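Long-range contacts in hypothetical dTDP-4-dehydrorhamnose 3,5-epimerase (Sulfolobus tokodaii, PDB 2B9U), which probably catalyses the epimerisation at C3' and C5' of a dTDP-4-keto-6-deoxy sugar, a step on the way to dTDP-L-rhamnose: residues M1-F5 and V30-F36; G11-P17 and H107-P113; P42-Q46 and T133-Y137; H61-T65 and A172-D176. All blocks are in the same frame, centred on the assembly; numbering follows the deposited sequence.

Interaction 1: residues M1-F5 and V30-F36; sequences MPFEF and VFKSEDF
Phe3 carries the tight part of this contact, its ring set into the bend where strand 25-32 turns into helix 33-37. One rim atom, Phe3 CE1, lies 3.1 Å from Val30 O, and CZ rests near the backbone of Phe31 and Lys32. Over the centre of one face of this ring comes the edge of Phe36, with CE1 of Phe36 3.7 Å from CZ of Phe3; the planes stand at 85°, a T-shaped pair. Phe36 in turn offers a face to the edge of Phe5, centroids 5.8 Å apart, a second and wider T-shaped pair. With CG of Phe3 opposite its carbonyl carbon (chi1 -53°), the ring reaches across toward the helix, and the aliphatic part of Lys32 runs along its rim, CG of Lys32 3.9 Å from CE2 of Phe3. An alanine in place of Phe3 would probably leave the Phe36 edge without the face it packs on and open a gap beside Val30 and Lys32. Toward solvent the packing thins. Asp35 sets OD2 at the edge of the Phe3 ring, 3.6 Å from CE2, and the same oxygen lies 3.5 Å from CG of Pro2, a van der Waals contact at the margin. Ile15 of strand 12-22 lies against all three phenylalanines. Just before the bend, Phe31 and Lys32 pair with a strand of the second subunit. Phe3, Phe5 and Phe36 thus make an aromatic cluster that packs the N-terminal strand against the short helix, at the border of a sheet continued across the dimer.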
# COMPACT_ATOMS: atom_id res chain seq x y z
N MET A 1 6.02 -7.89 18.45
CA MET A 1 4.62 -8.31 18.08
C MET A 1 3.62 -7.24 17.50
O MET A 1 2.43 -7.30 17.78
CB MET A 1 3.97 -9.13 19.21
CG MET A 1 3.36 -8.33 20.39
SD MET A 1 2.88 -9.40 21.80
CE MET A 1 1.14 -9.76 21.48
N PRO A 2 4.09 -6.26 16.70
CA PRO A 2 3.13 -5.73 15.72
C PRO A 2 2.90 -6.73 14.57
O PRO A 2 1.89 -6.67 13.86
CB PRO A 2 3.81 -4.46 15.19
CG PRO A 2 4.96 -4.20 16.13
CD PRO A 2 5.38 -5.54 16.64
N PHE A 3 3.86 -7.64 14.40
CA PHE A 3 3.80 -8.69 13.38
C PHE A 3 4.25 -10.04 13.94
O PHE A 3 5.04 -10.11 14.89
CB PHE A 3 4.68 -8.33 12.18
CG PHE A 3 4.41 -6.97 11.59
CD1 PHE A 3 3.42 -6.81 10.61
CD2 PHE A 3 5.13 -5.86 12.01
CE1 PHE A 3 3.16 -5.57 10.06
CE2 PHE A 3 4.88 -4.59 11.46
CZ PHE A 3 3.89 -4.45 10.47
N GLU A 4 3.74 -11.11 13.33
CA GLU A 4 4.28 -12.45 13.48
C GLU A 4 4.77 -12.94 12.13
O GLU A 4 4.09 -12.78 11.13
CB GLU A 4 3.22 -13.39 14.04
CG GLU A 4 2.93 -13.13 15.51
CD GLU A 4 2.30 -14.31 16.23
OE1 GLU A 4 1.76 -15.23 15.56
OE2 GLU A 4 2.34 -14.31 17.48
N PHE A 5 5.97 -13.53 12.12
CA PHE A 5 6.61 -14.02 10.90
C PHE A 5 6.73 -15.55 10.92
O PHE A 5 7.21 -16.12 11.90
CB PHE A 5 8.00 -13.40 10.76
CG PHE A 5 8.00 -11.88 10.73
CD1 PHE A 5 8.04 -11.15 11.92
CD2 PHE A 5 7.96 -11.20 9.52
CE1 PHE A 5 8.04 -9.75 11.90
CE2 PHE A 5 7.97 -9.79 9.49
CZ PHE A 5 8.00 -9.07 10.68
N VAL A 30 0.44 -2.25 8.25
CA VAL A 30 0.69 -3.24 7.24
C VAL A 30 2.20 -3.59 7.18
O VAL A 30 2.56 -4.75 7.16
CB VAL A 30 0.13 -2.80 5.86
CG1 VAL A 30 0.40 -3.85 4.79
CG2 VAL A 30 -1.37 -2.47 5.98
N PHE A 31 3.05 -2.57 7.16
CA PHE A 31 4.48 -2.73 7.03
C PHE A 31 5.16 -1.67 7.88
O PHE A 31 4.68 -0.53 7.94
CB PHE A 31 4.88 -2.62 5.55
CG PHE A 31 6.27 -2.13 5.33
CD1 PHE A 31 7.34 -3.01 5.38
CD2 PHE A 31 6.53 -0.79 5.08
CE1 PHE A 31 8.63 -2.57 5.17
CE2 PHE A 31 7.81 -0.34 4.86
CZ PHE A 31 8.87 -1.23 4.92
N LYS A 32 6.26 -2.04 8.55
CA LYS A 32 7.11 -1.09 9.31
C LYS A 32 8.57 -1.42 9.10
O LYS A 32 9.01 -2.55 9.37
CB LYS A 32 6.82 -1.12 10.82
CG LYS A 32 5.42 -0.72 11.23
CD LYS A 32 5.22 -0.88 12.73
CE LYS A 32 5.79 0.27 13.52
NZ LYS A 32 5.22 0.25 14.91
N SER A 33 9.32 -0.42 8.64
CA SER A 33 10.71 -0.60 8.22
C SER A 33 11.55 -1.37 9.25
O SER A 33 12.23 -2.34 8.91
CB SER A 33 11.35 0.76 7.93
OG SER A 33 12.73 0.62 7.66
N GLU A 34 11.49 -0.95 10.51
CA GLU A 34 12.28 -1.53 11.59
C GLU A 34 12.00 -3.00 11.81
O GLU A 34 12.92 -3.80 11.90
CB GLU A 34 12.05 -0.73 12.88
CG GLU A 34 12.80 -1.26 14.09
CD GLU A 34 13.04 -0.17 15.12
OE1 GLU A 34 12.83 -0.43 16.33
OE2 GLU A 34 13.43 0.95 14.71
N ASP A 35 10.72 -3.35 11.91
CA ASP A 35 10.31 -4.73 12.13
C ASP A 35 10.69 -5.65 10.96
O ASP A 35 11.13 -6.79 11.17
CB ASP A 35 8.79 -4.78 12.39
CG ASP A 35 8.40 -4.10 13.71
OD1 ASP A 35 9.10 -4.30 14.73
OD2 ASP A 35 7.37 -3.39 13.74
N PHE A 36 10.53 -5.13 9.74
CA PHE A 36 10.77 -5.93 8.55
C PHE A 36 12.26 -6.11 8.29
O PHE A 36 12.68 -7.15 7.79
CB PHE A 36 10.06 -5.33 7.32
CG PHE A 36 8.61 -5.71 7.19
CD1 PHE A 36 7.72 -5.55 8.26
CD2 PHE A 36 8.10 -6.17 5.97
CE1 PHE A 36 6.35 -5.88 8.12
CE2 PHE A 36 6.75 -6.49 5.82
CZ PHE A 36 5.87 -6.34 6.90

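Interaction 2: residues G11-P17 and H107-P113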
# COMPACT_ATOMS: atom_id res chain seq x y z
N GLY A 11 13.17 -19.14 1.90
CA GLY A 11 13.24 -17.68 2.03
C GLY A 11 11.90 -16.97 1.95
O GLY A 11 11.83 -15.75 2.08
N ILE A 12 10.83 -17.74 1.76
CA ILE A 12 9.46 -17.21 1.68
C ILE A 12 8.95 -17.07 3.11
O ILE A 12 9.12 -17.98 3.94
CB ILE A 12 8.51 -18.15 0.85
CG1 ILE A 12 9.09 -18.45 -0.54
CG2 ILE A 12 7.07 -17.60 0.77
CD1 ILE A 12 9.06 -17.28 -1.51
N ILE A 13 8.34 -15.92 3.41
CA ILE A 13 7.90 -15.61 4.76
C ILE A 13 6.46 -15.12 4.74
O ILE A 13 6.09 -14.28 3.92
CB ILE A 13 8.81 -14.54 5.44
CG1 ILE A 13 10.27 -15.04 5.54
CG2 ILE A 13 8.28 -14.22 6.83
CD1 ILE A 13 11.22 -14.10 6.25
N LEU A 14 5.64 -15.68 5.63
CA LEU A 14 4.28 -15.19 5.82
C LEU A 14 4.28 -14.20 6.97
O LEU A 14 4.81 -14.49 8.04
CB LEU A 14 3.29 -16.34 6.09
CG LEU A 14 1.84 -15.86 6.18
CD1 LEU A 14 1.07 -16.21 4.91
CD2 LEU A 14 1.17 -16.42 7.42
N ILE A 15 3.71 -13.01 6.73
CA ILE A 15 3.63 -11.96 7.74
C ILE A 15 2.19 -11.78 8.20
O ILE A 15 1.26 -11.67 7.38
CB ILE A 15 4.23 -10.60 7.26
CG1 ILE A 15 5.66 -10.78 6.79
CG2 ILE A 15 4.25 -9.56 8.38
CD1 ILE A 15 5.82 -10.71 5.31
N LYS A 16 2.00 -11.74 9.52
CA LYS A 16 0.67 -11.65 10.09
C LYS A 16 0.59 -10.39 10.93
O LYS A 16 1.27 -10.30 11.95
CB LYS A 16 0.38 -12.85 10.98
CG LYS A 16 0.58 -14.19 10.34
CD LYS A 16 0.69 -15.26 11.42
CE LYS A 16 -0.24 -16.42 11.14
NZ LYS A 16 -0.38 -17.32 12.34
N PRO A 17 -0.21 -9.40 10.48
CA PRO A 17 -0.30 -8.13 11.20
C PRO A 17 -1.34 -8.15 12.32
O PRO A 17 -2.14 -9.07 12.41
CB PRO A 17 -0.69 -7.13 10.10
CG PRO A 17 -1.48 -7.94 9.09
CD PRO A 17 -1.06 -9.41 9.27
N HIS A 107 -5.82 -10.57 6.24
CA HIS A 107 -4.85 -9.49 6.02
C HIS A 107 -3.40 -9.97 6.10
O HIS A 107 -2.51 -9.19 6.42
CB HIS A 107 -5.08 -8.30 6.97
CG HIS A 107 -6.35 -7.57 6.71
ND1 HIS A 107 -6.54 -6.76 5.61
CD2 HIS A 107 -7.52 -7.54 7.40
CE1 HIS A 107 -7.76 -6.26 5.64
NE2 HIS A 107 -8.37 -6.72 6.71
N TYR A 108 -3.17 -11.26 5.82
CA TYR A 108 -1.80 -11.80 5.76
C TYR A 108 -1.07 -11.36 4.50
O TYR A 108 -1.69 -11.01 3.46
CB TYR A 108 -1.79 -13.35 5.80
CG TYR A 108 -2.32 -14.01 7.07
CD1 TYR A 108 -2.40 -13.32 8.27
CD2 TYR A 108 -2.69 -15.35 7.06
CE1 TYR A 108 -2.87 -13.94 9.43
CE2 TYR A 108 -3.15 -15.98 8.21
CZ TYR A 108 -3.24 -15.28 9.39
OH TYR A 108 -3.71 -15.91 10.53
N MET A 109 0.26 -11.40 4.60
CA MET A 109 1.16 -10.96 3.55
C MET A 109 2.18 -12.06 3.31
O MET A 109 2.49 -12.81 4.22
CB MET A 109 1.92 -9.70 3.99
CG MET A 109 1.10 -8.41 3.96
SD MET A 109 1.91 -7.12 4.93
CE MET A 109 1.34 -7.55 6.58
N LEU A 110 2.68 -12.13 2.09
CA LEU A 110 3.77 -13.04 1.72
C LEU A 110 4.92 -12.18 1.26
O LEU A 110 4.77 -11.36 0.33
CB LEU A 110 3.37 -13.89 0.52
CG LEU A 110 3.24 -15.40 0.49
CD1 LEU A 110 3.77 -15.86 -0.86
CD2 LEU A 110 3.96 -16.10 1.63
N TRP A 111 6.08 -12.39 1.90
CA TRP A 111 7.34 -11.84 1.40
C TRP A 111 8.00 -12.88 0.51
O TRP A 111 8.21 -14.05 0.90
CB TRP A 111 8.26 -11.43 2.54
CG TRP A 111 9.75 -11.42 2.18
CD1 TRP A 111 10.70 -12.32 2.60
CD2 TRP A 111 10.45 -10.47 1.35
NE1 TRP A 111 11.93 -11.99 2.08
CE2 TRP A 111 11.80 -10.87 1.30
CE3 TRP A 111 10.05 -9.34 0.62
CZ2 TRP A 111 12.77 -10.15 0.58
CZ3 TRP A 111 11.02 -8.63 -0.11
CH2 TRP A 111 12.36 -9.05 -0.12
N ILE A 112 8.30 -12.43 -0.71
CA ILE A 112 8.88 -13.25 -1.76
C ILE A 112 10.22 -12.61 -2.21
O ILE A 112 10.22 -11.63 -2.97
CB ILE A 112 7.95 -13.39 -2.99
CG1 ILE A 112 6.53 -13.82 -2.59
CG2 ILE A 112 8.58 -14.35 -4.04
CD1 ILE A 112 5.55 -13.81 -3.73
N PRO A 113 11.35 -13.18 -1.77
CA PRO A 113 12.69 -12.67 -2.09
C PRO A 113 13.02 -12.84 -3.57
O PRO A 113 12.32 -13.56 -4.26
CB PRO A 113 13.62 -13.54 -1.22
CG PRO A 113 12.86 -14.77 -0.95
CD PRO A 113 11.39 -14.40 -0.94
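Four backbone hydrogen bonds join Ile13 to Trp111 and Ile15 to Met109, binding the two segments as antiparallel neighbours. Ile13 N reaches a lone pair of Trp111 O at 3.1 Å, whereas Trp111 N approaches Ile13 O at 2.8 Å almost head-on. In the other pair, Ile15 N meets Met109 O at 2.8 Å from 31° off the carbonyl plane. Between them Leu14 and Leu110 form a non-hydrogen-bonded pair, and weak CA-H...O contacts fill the spaces, such as Leu110 CA to Ile13 O.

Apolar packing divides between the two faces. On the one bearing Ile13, Ile15, Met109 and Trp111, CD1 of Ile15 touches CB of Trp111 at 3.8 Å. The Met109 chain bends at its thioether (chi3 -82°), bringing its methyl CE beside both CG2 of Ile15 and CG of Pro17. On the face of Leu14 and Leu110, CG2 of Ile12 meets CD2 of Leu110 at 3.6 Å.

The aromatic contribution is a CH-pi contact: Lys16 lies alongside Tyr108 with CG 4.0 Å from the ring centroid, over a face, while its NZ forms a salt bridge with Glu6. Strand 3-9 borders 12-22 on its other edge, and strand 70-75 borders 109-112. The pairing is thus an internal seam in one sheet of the flattened, jelly-roll-like barrel of the cupin fold, with Leu14 and Leu110 facing strand 97-103 of the opposing sheet.

Interaction 3: residues P42-Q46 and T133-Y137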
# COMPACT_ATOMS: atom_id res chain seq x y z
N PRO A 42 14.35 -5.75 2.94
CA PRO A 42 14.90 -4.42 2.73
C PRO A 42 13.85 -3.33 2.43
O PRO A 42 12.64 -3.59 2.52
CB PRO A 42 15.81 -4.62 1.51
CG PRO A 42 15.08 -5.61 0.70
CD PRO A 42 14.45 -6.57 1.71
N ASN A 43 14.32 -2.13 2.08
CA ASN A 43 13.42 -0.99 1.84
C ASN A 43 12.53 -1.20 0.62
O ASN A 43 12.95 -1.75 -0.40
CB ASN A 43 14.19 0.34 1.73
CG ASN A 43 14.87 0.76 3.03
OD1 ASN A 43 15.77 1.61 3.03
ND2 ASN A 43 14.45 0.20 4.14
N VAL A 44 11.28 -0.78 0.75
CA VAL A 44 10.35 -0.74 -0.37
C VAL A 44 10.74 0.41 -1.30
O VAL A 44 11.00 1.52 -0.84
CB VAL A 44 8.88 -0.61 0.12
CG1 VAL A 44 7.92 -0.44 -1.05
CG2 VAL A 44 8.46 -1.85 0.97
N ILE A 45 10.79 0.13 -2.60
CA ILE A 45 11.21 1.13 -3.58
C ILE A 45 10.10 1.51 -4.58
O ILE A 45 10.18 2.55 -5.23
CB ILE A 45 12.52 0.72 -4.31
CG1 ILE A 45 12.43 -0.70 -4.91
CG2 ILE A 45 13.69 0.70 -3.30
CD1 ILE A 45 11.66 -0.83 -6.20
N GLN A 46 9.08 0.66 -4.67
CA GLN A 46 7.97 0.82 -5.61
C GLN A 46 6.76 0.13 -5.01
O GLN A 46 6.91 -0.87 -4.33
CB GLN A 46 8.32 0.16 -6.95
CG GLN A 46 7.22 0.18 -7.96
CD GLN A 46 7.69 -0.03 -9.37
OE1 GLN A 46 8.87 0.13 -9.68
NE2 GLN A 46 6.76 -0.37 -10.25
N THR A 133 10.67 -4.41 -3.57
CA THR A 133 11.99 -4.09 -3.02
C THR A 133 13.04 -4.37 -4.09
O THR A 133 12.75 -4.96 -5.13
CB THR A 133 12.30 -4.91 -1.74
OG1 THR A 133 12.57 -6.27 -2.08
CG2 THR A 133 11.13 -4.85 -0.72
N HIS A 134 14.26 -3.90 -3.82
CA HIS A 134 15.47 -4.16 -4.64
C HIS A 134 15.62 -3.28 -5.88
O HIS A 134 16.56 -2.48 -5.97
CB HIS A 134 15.62 -5.64 -5.02
CG HIS A 134 15.99 -6.53 -3.88
ND1 HIS A 134 15.11 -6.83 -2.86
CD2 HIS A 134 17.14 -7.19 -3.60
CE1 HIS A 134 15.70 -7.65 -2.00
NE2 HIS A 134 16.94 -7.88 -2.42
N ASN A 135 14.69 -3.42 -6.81
CA ASN A 135 14.75 -2.72 -8.09
C ASN A 135 13.39 -2.41 -8.65
O ASN A 135 12.46 -3.20 -8.51
CB ASN A 135 15.52 -3.56 -9.11
CG ASN A 135 16.99 -3.57 -8.84
OD1 ASN A 135 17.65 -2.52 -8.85
ND2 ASN A 135 17.52 -4.74 -8.53
N GLU A 136 13.29 -1.26 -9.31
CA GLU A 136 12.05 -0.84 -9.92
C GLU A 136 11.69 -1.69 -11.14
O GLU A 136 12.46 -2.55 -11.58
CB GLU A 136 12.12 0.64 -10.31
CG GLU A 136 12.24 1.56 -9.11
CD GLU A 136 12.26 3.03 -9.49
OE1 GLU A 136 11.92 3.37 -10.66
OE2 GLU A 136 12.63 3.84 -8.61
N TYR A 137 10.48 -1.45 -11.65
CA TYR A 137 10.03 -1.87 -12.96
C TYR A 137 11.14 -1.66 -13.99
O TYR A 137 11.68 -0.55 -14.12
CB TYR A 137 8.83 -1.02 -13.33
CG TYR A 137 8.24 -1.23 -14.71
CD1 TYR A 137 7.91 -2.50 -15.18
CD2 TYR A 137 7.94 -0.13 -15.51
CE1 TYR A 137 7.33 -2.66 -16.45
CE2 TYR A 137 7.36 -0.29 -16.77
CZ TYR A 137 7.06 -1.55 -17.22
OH TYR A 137 6.51 -1.69 -18.47
O HOH W 1 15.13 -2.62 -1.47
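Gln46 spends its side-chain carbonyl on a backbone N-H: Tyr137 N gives a hydrogen bond to OE1 of Gln46, 3.0 Å long and nearly straight at 167°, approaching from 28° off the amide plane. The Gln46 chain is extended, CG opposite the backbone N (chi1 176°), which carries the amide out to the loop. There OE1 also lies 3.3 Å from CB of Glu136, and the amide stands nearly upright to the Tyr137 ring. NE2 is held by Asn48. A leucine in place of Gln46 would probably leave Tyr137 N without its acceptor and this turn of the loop freer to shift. Next door, Ile45 and Gln46 both face Ile132 in a classic beta bulge, and Ile45 sends CD1 against the loop backbone, 3.4 Å from C of Asn135. At the other end a water bridges the segments, donating to Asn43 O at 2.6 Å and accepting from His134 N. CG of Pro42 touches CE1 of His134 at 3.4 Å, crossing the imidazole at about a right angle; that ring is tethered by ND1 to OG1 of Thr133, 2.7 Å away. Trp111 packs against Pro42, Thr133 and His134. Glu136 turns to the second subunit, where OE2 accepts from N of Glu34 of that chain, and Lys32 of that chain packs on Gln46 and Tyr137. Tyr137 is predicted to stack on the thymidine ring of the substrate, so the bulged strand end and its glutamine hold the backbone of a probable nucleotide-binding loop at the dimer interface of this cupin enzyme.

Interaction 4: residues H61-T65 and A172-D176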
# COMPACT_ATOMS: atom_id res chain seq x y z
N HIS A 61 5.66 -14.02 -12.75
CA HIS A 61 6.62 -12.99 -13.14
C HIS A 61 7.82 -12.85 -12.23
O HIS A 61 7.71 -13.03 -11.01
CB HIS A 61 5.94 -11.63 -13.22
CG HIS A 61 4.73 -11.60 -14.09
ND1 HIS A 61 3.56 -10.99 -13.70
CD2 HIS A 61 4.50 -12.10 -15.32
CE1 HIS A 61 2.66 -11.11 -14.67
NE2 HIS A 61 3.22 -11.77 -15.67
N TYR A 62 8.95 -12.51 -12.83
CA TYR A 62 10.17 -12.13 -12.12
C TYR A 62 11.02 -11.21 -13.02
O TYR A 62 10.90 -11.22 -14.24
CB TYR A 62 10.98 -13.37 -11.69
CG TYR A 62 11.27 -14.36 -12.80
CD1 TYR A 62 10.27 -15.23 -13.26
CD2 TYR A 62 12.53 -14.44 -13.40
CE1 TYR A 62 10.52 -16.13 -14.28
CE2 TYR A 62 12.78 -15.35 -14.43
CZ TYR A 62 11.76 -16.19 -14.85
OH TYR A 62 11.98 -17.09 -15.86
N GLN A 63 11.86 -10.38 -12.39
CA GLN A 63 12.87 -9.62 -13.12
C GLN A 63 14.23 -10.26 -12.89
O GLN A 63 14.59 -10.58 -11.77
CB GLN A 63 12.85 -8.15 -12.70
CG GLN A 63 12.05 -7.26 -13.66
CD GLN A 63 11.81 -5.83 -13.18
OE1 GLN A 63 10.84 -5.20 -13.60
NE2 GLN A 63 12.68 -5.32 -12.30
N ARG A 64 14.98 -10.47 -13.98
CA ARG A 64 16.29 -11.10 -13.87
C ARG A 64 17.35 -10.14 -13.33
O ARG A 64 17.18 -8.92 -13.40
CB ARG A 64 16.73 -11.72 -15.22
CG ARG A 64 16.59 -10.80 -16.41
CD ARG A 64 17.26 -11.33 -17.67
NE ARG A 64 17.28 -10.32 -18.74
CZ ARG A 64 18.14 -9.30 -18.81
NH1 ARG A 64 19.09 -9.13 -17.89
NH2 ARG A 64 18.06 -8.45 -19.83
N THR A 65 18.41 -10.71 -12.77
CA THR A 65 19.59 -9.98 -12.33
C THR A 65 20.13 -9.10 -13.49
O THR A 65 20.16 -9.55 -14.63
CB THR A 65 20.62 -11.00 -11.77
OG1 THR A 65 20.44 -11.12 -10.35
CG2 THR A 65 22.07 -10.63 -12.07
N ALA A 172 12.17 -21.71 -20.09
CA ALA A 172 12.41 -20.33 -19.64
C ALA A 172 13.87 -19.97 -19.35
O ALA A 172 14.68 -20.83 -18.98
CB ALA A 172 11.56 -20.05 -18.42
N GLU A 173 14.18 -18.68 -19.53
CA GLU A 173 15.43 -18.08 -19.08
C GLU A 173 15.27 -17.69 -17.60
O GLU A 173 14.47 -16.82 -17.27
CB GLU A 173 15.76 -16.84 -19.93
CG GLU A 173 15.98 -17.10 -21.42
CD GLU A 173 17.25 -17.90 -21.71
OE1 GLU A 173 18.36 -17.29 -21.71
OE2 GLU A 173 17.15 -19.13 -21.93
N VAL A 174 16.03 -18.35 -16.73
CA VAL A 174 15.80 -18.25 -15.29
C VAL A 174 17.02 -17.80 -14.47
O VAL A 174 18.09 -17.51 -15.03
CB VAL A 174 15.23 -19.59 -14.71
CG1 VAL A 174 13.86 -19.90 -15.30
CG2 VAL A 174 16.20 -20.75 -14.94
N PHE A 175 16.85 -17.73 -13.15
CA PHE A 175 17.91 -17.36 -12.21
C PHE A 175 18.97 -18.45 -12.04
O PHE A 175 18.76 -19.62 -12.39
CB PHE A 175 17.32 -17.03 -10.84
CG PHE A 175 16.83 -15.62 -10.68
CD1 PHE A 175 15.65 -15.20 -11.30
CD2 PHE A 175 17.51 -14.72 -9.88
CE1 PHE A 175 15.18 -13.90 -11.14
CE2 PHE A 175 17.05 -13.41 -9.71
CZ PHE A 175 15.89 -13.00 -10.34
N ASP A 176 20.10 -18.07 -11.45
CA ASP A 176 21.21 -18.98 -11.16
C ASP A 176 21.06 -19.65 -9.80
O ASP A 176 20.70 -19.02 -8.80
CB ASP A 176 22.54 -18.24 -11.26
CG ASP A 176 22.68 -17.48 -12.56
OD1 ASP A 176 23.57 -17.83 -13.36
OD2 ASP A 176 21.89 -16.54 -12.80
OXT ASP A 176 21.30 -20.85 -9.68
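Ala172 opens the C-terminal run beside strand 57-63, its CB 3.9 Å from the hydroxyl of Tyr62, with Ile145 also close by. Glu173 contributes its backbone: Tyr62 OH donates to Glu173 O over 2.9 Å. The hydroxyl sits 47° out of the carbonyl plane, away from a lone-pair direction, while the oxygen lies near the plane of the tyrosine ring at its edge. The Glu173 side chain leads away, toward Arg143. Val174 follows with its methyl CG1 3.4 Å from Tyr62 OH, flanking the same phenol end. With Tyr62 CG set between the backbone N and the carbonyl carbon (chi1 52°), the ring stands up from the strand end to meet these three residues in turn. Phe175 then buries the most surface here. Its ring and that of Tyr62 pass each other in opposite directions with planes 54° apart, neither stacked nor T-shaped, and CD2 of Tyr62 reaches the Phe175 edge at CE1, 3.5 Å away. The far corner, CZ of Phe175, lies 3.1 Å from Gln63 O, which sits at the ring edge near its plane, and Thr65 OG1 borders CE2 more loosely. Backbone bonds from Phe175 to Lys89 and from Asp176 to Ser90 fasten the end of the chain. This is a C-terminal tail packed on the end of a strand in the five-stranded sheet of the cupin barrel; the side chain of Gln63, in that strand, lies about 4 Å from that of Tyr137, the predicted thymidine-stacking residue.

From the N terminus, interaction 1 closes a short loop containing all of strand 12-22 and most of strand 25-32, bringing residues 1-5 against 30-36. Interaction 2 starts inside that loop and ends far beyond it, so the two cross; they touch through Ile15 and by a probable hydrogen bond from Lys16 N to Glu4 O. Interaction 3 opens after interaction 1 has closed, and crosses interaction 2, with Trp111 packing on its Pro42 end. Interaction 4 crosses interactions 2 and 3 and brings the C-terminal tail to the five-stranded sheet; Gln63 joins it to Glu136. Interactions 1 to 3 share the seven-stranded sheet, and 1 and 3 both reach the second subunit.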